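Local coordinates for replicase polyprotein 1a (Avian infectious bronchitis virus, PDB 3LD1) that supplies the nsp2a part of a coronavirus replicase polyprotein, a non-structural protein whose own molecular role remains unclear, at residues F261-V266 with A346-V350. The protein carries 3 engineered substitutions. Residues are numbered along the deposited sequence; the frame is centred on the assembly and turned at random.
Sequences FREAAV and ALHDV
A β-hairpin turn docks on an inverse γ-turn, joining the antiparallel sheet of strands 258-260 and 265-269 to the sheet containing strand 345-355. Arg262 and Glu263 form the corners of the hairpin turn, closed by a hydrogen bond from Phe261 N to Ala264 O (2.9 Å). Asp349 centres the γ-turn; Val350 N bonds weakly to His348 O (2.9 Å). The nearest CA pairs are Arg262-Asp349 (6.7 Å) and Ala264-Leu347 (7.5 Å). The Asp349 carboxylate, with chi1 in m, serves two consecutive turn amides. Asp349 OD2 accepts a hydrogen bond from Arg262 N (3.0 Å), and Asp349 OD1 accepts one from a water (2.7 Å) that accepts from Glu263 N (3.1 Å). A second water accepts from His348 N (2.8 Å) and donates to Glu263 OE2 (3.1 Å). His348 NE2 is satisfied by Thr291. Leu347 packs its CD2 on Phe261 CD1 (3.9 Å) and its CD1 on Ala264 CB (4.0 Å). Arg262 NH1 makes a long salt bridge to Asp349 OD2 (3.6 Å) and donates a short but weak hydrogen bond to His348 O (2.5 Å, 132°).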
ATOM      1  N   PHE A 261      -5.822   1.158 -21.521  1.00 44.78           N
ATOM      2  CA  PHE A 261      -6.874   2.059 -21.856  1.00 44.89           C
ATOM      3  C   PHE A 261      -7.170   2.903 -20.638  1.00 47.39           C
ATOM      4  O   PHE A 261      -6.456   2.816 -19.648  1.00 47.96           O
ATOM      5  CB  PHE A 261      -8.045   1.208 -22.257  1.00 44.19           C
ATOM      6  CG  PHE A 261      -7.992   0.759 -23.703  1.00 43.38           C
ATOM      7  CD1 PHE A 261      -7.734  -0.551 -24.028  1.00 37.59           C
ATOM      8  CD2 PHE A 261      -8.154   1.693 -24.751  1.00 41.77           C
ATOM      9  CE1 PHE A 261      -7.642  -0.950 -25.372  1.00 40.03           C
ATOM     10  CE2 PHE A 261      -8.067   1.299 -26.058  1.00 42.06           C
ATOM     11  CZ  PHE A 261      -7.789  -0.036 -26.366  1.00 40.30           C
ATOM     12  N   ARG A 262      -8.199   3.749 -20.674  1.00 49.53           N
ATOM     13  CA  ARG A 262      -8.379   4.731 -19.548  1.00 50.24           C
ATOM     14  C   ARG A 262      -8.264   4.043 -18.209  1.00 49.21           C
ATOM     15  O   ARG A 262      -7.563   4.481 -17.351  1.00 50.58           O
ATOM     16  CB  ARG A 262      -9.723   5.498 -19.618  1.00 50.49           C
ATOM     17  CG  ARG A 262      -9.627   6.995 -19.954  1.00 52.38           C
ATOM     18  CD  ARG A 262     -10.095   7.295 -21.358  1.00 57.68           C
ATOM     19  NE  ARG A 262     -11.411   7.974 -21.509  1.00 59.69           N
ATOM     20  CZ  ARG A 262     -12.610   7.371 -21.538  1.00 62.51           C
ATOM     21  NH1 ARG A 262     -12.732   6.034 -21.343  1.00 64.30           N
ATOM     22  NH2 ARG A 262     -13.716   8.113 -21.734  1.00 61.57           N
ATOM     23  N   GLU A 263      -8.933   2.912 -18.098  1.00 49.32           N
ATOM     24  CA  GLU A 263      -9.287   2.308 -16.837  1.00 47.54           C
ATOM     25  C   GLU A 263      -9.125   0.845 -16.837  1.00 45.17           C
ATOM     26  O   GLU A 263      -9.638   0.242 -15.954  1.00 45.34           O
ATOM     27  CB  GLU A 263     -10.764   2.569 -16.555  1.00 48.06           C
ATOM     28  CG  GLU A 263     -11.047   3.953 -16.035  1.00 50.82           C
ATOM     29  CD  GLU A 263     -12.530   4.308 -16.216  1.00 58.54           C
ATOM     30  OE1 GLU A 263     -13.107   4.958 -15.275  1.00 54.04           O
ATOM     31  OE2 GLU A 263     -13.106   3.912 -17.304  1.00 58.08           O
ATOM     32  N   ALA A 264      -8.430   0.258 -17.810  1.00 43.93           N
ATOM     33  CA  ALA A 264      -8.247  -1.195 -17.857  1.00 42.88           C
ATOM     34  C   ALA A 264      -7.054  -1.591 -18.707  1.00 43.69           C
ATOM     35  O   ALA A 264      -6.668  -0.853 -19.641  1.00 44.25           O
ATOM     36  CB  ALA A 264      -9.500  -1.896 -18.410  1.00 41.85           C
ATOM     37  N   ALA A 265      -6.494  -2.769 -18.399  1.00 42.98           N
ATOM     38  CA  ALA A 265      -5.448  -3.335 -19.191  1.00 42.46           C
ATOM     39  C   ALA A 265      -5.949  -4.577 -19.849  1.00 42.96           C
ATOM     40  O   ALA A 265      -6.575  -5.423 -19.167  1.00 43.47           O
ATOM     41  CB  ALA A 265      -4.297  -3.707 -18.354  1.00 42.23           C
ATOM     42  N   VAL A 266      -5.637  -4.724 -21.138  1.00 41.63           N
ATOM     43  CA  VAL A 266      -5.979  -5.936 -21.828  1.00 40.67           C
ATOM     44  C   VAL A 266      -4.752  -6.417 -22.497  1.00 42.46           C
ATOM     45  O   VAL A 266      -3.930  -5.593 -22.912  1.00 43.48           O
ATOM     46  CB  VAL A 266      -6.961  -5.640 -22.959  1.00 40.51           C
ATOM     47  CG1 VAL A 266      -8.292  -5.087 -22.415  1.00 36.01           C
ATOM     48  CG2 VAL A 266      -6.308  -4.688 -24.070  1.00 35.50           C
ATOM     49  N   ALA A 346     -17.410  -4.198 -22.171  1.00 38.06           N
ATOM     50  CA  ALA A 346     -17.042  -3.073 -23.007  1.00 38.96           C
ATOM     51  C   ALA A 346     -16.360  -2.079 -22.117  1.00 39.86           C
ATOM     52  O   ALA A 346     -16.808  -1.802 -20.968  1.00 40.75           O
ATOM     53  CB  ALA A 346     -18.248  -2.449 -23.653  1.00 36.68           C
ATOM     54  N   LEU A 347     -15.262  -1.556 -22.605  1.00 39.75           N
ATOM     55  CA  LEU A 347     -14.534  -0.553 -21.834  1.00 40.30           C
ATOM     56  C   LEU A 347     -15.013   0.838 -22.187  1.00 40.88           C
ATOM     57  O   LEU A 347     -15.645   1.017 -23.210  1.00 40.22           O
ATOM     58  CB  LEU A 347     -13.109  -0.643 -22.251  1.00 40.73           C
ATOM     59  CG  LEU A 347     -12.110  -1.516 -21.513  1.00 41.13           C
ATOM     60  CD1 LEU A 347     -12.619  -2.843 -20.813  1.00 41.55           C
ATOM     61  CD2 LEU A 347     -11.067  -1.787 -22.487  1.00 36.71           C
ATOM     62  N   HIS A 348     -14.710   1.847 -21.382  1.00 41.71           N
ATOM     63  CA  HIS A 348     -15.336   3.122 -21.713  1.00 42.94           C
ATOM     64  C   HIS A 348     -14.518   4.053 -22.673  1.00 44.18           C
ATOM     65  O   HIS A 348     -14.746   5.274 -22.677  1.00 45.23           O
ATOM     66  CB  HIS A 348     -15.749   3.870 -20.452  1.00 43.13           C
ATOM     67  CG  HIS A 348     -16.589   3.072 -19.516  1.00 42.76           C
ATOM     68  ND1 HIS A 348     -16.526   3.236 -18.152  1.00 45.61           N
ATOM     69  CD2 HIS A 348     -17.527   2.128 -19.737  1.00 41.70           C
ATOM     70  CE1 HIS A 348     -17.395   2.429 -17.567  1.00 42.77           C
ATOM     71  NE2 HIS A 348     -17.994   1.725 -18.509  1.00 43.79           N
ATOM     72  N   ASP A 349     -13.602   3.523 -23.493  1.00 42.87           N
ATOM     73  CA  ASP A 349     -12.928   4.421 -24.407  1.00 43.66           C
ATOM     74  C   ASP A 349     -13.690   4.730 -25.685  1.00 44.22           C
ATOM     75  O   ASP A 349     -13.255   4.374 -26.792  1.00 44.99           O
ATOM     76  CB  ASP A 349     -11.531   3.958 -24.673  1.00 43.63           C
ATOM     77  CG  ASP A 349     -10.784   3.749 -23.395  1.00 46.25           C
ATOM     78  OD1 ASP A 349     -11.117   2.775 -22.720  1.00 48.88           O
ATOM     79  OD2 ASP A 349      -9.909   4.567 -23.031  1.00 49.98           O
ATOM     80  N   VAL A 350     -14.814   5.429 -25.526  1.00 43.42           N
ATOM     81  CA  VAL A 350     -15.770   5.520 -26.585  1.00 43.41           C
ATOM     82  C   VAL A 350     -15.274   6.397 -27.739  1.00 44.09           C
ATOM     83  O   VAL A 350     -14.890   7.522 -27.519  1.00 43.61           O
ATOM     84  CB  VAL A 350     -17.142   6.000 -26.065  1.00 43.48           C
ATOM     85  CG1 VAL A 350     -18.158   5.988 -27.229  1.00 43.28           C
ATOM     86  CG2 VAL A 350     -17.659   5.094 -24.980  1.00 42.01           C
TER
HETATM   87  O   HOH W   1     -13.157   1.411 -19.080  1.00 33.90           O
HETATM   88  O   HOH W   2     -10.998   1.884 -20.128  1.00 48.87           O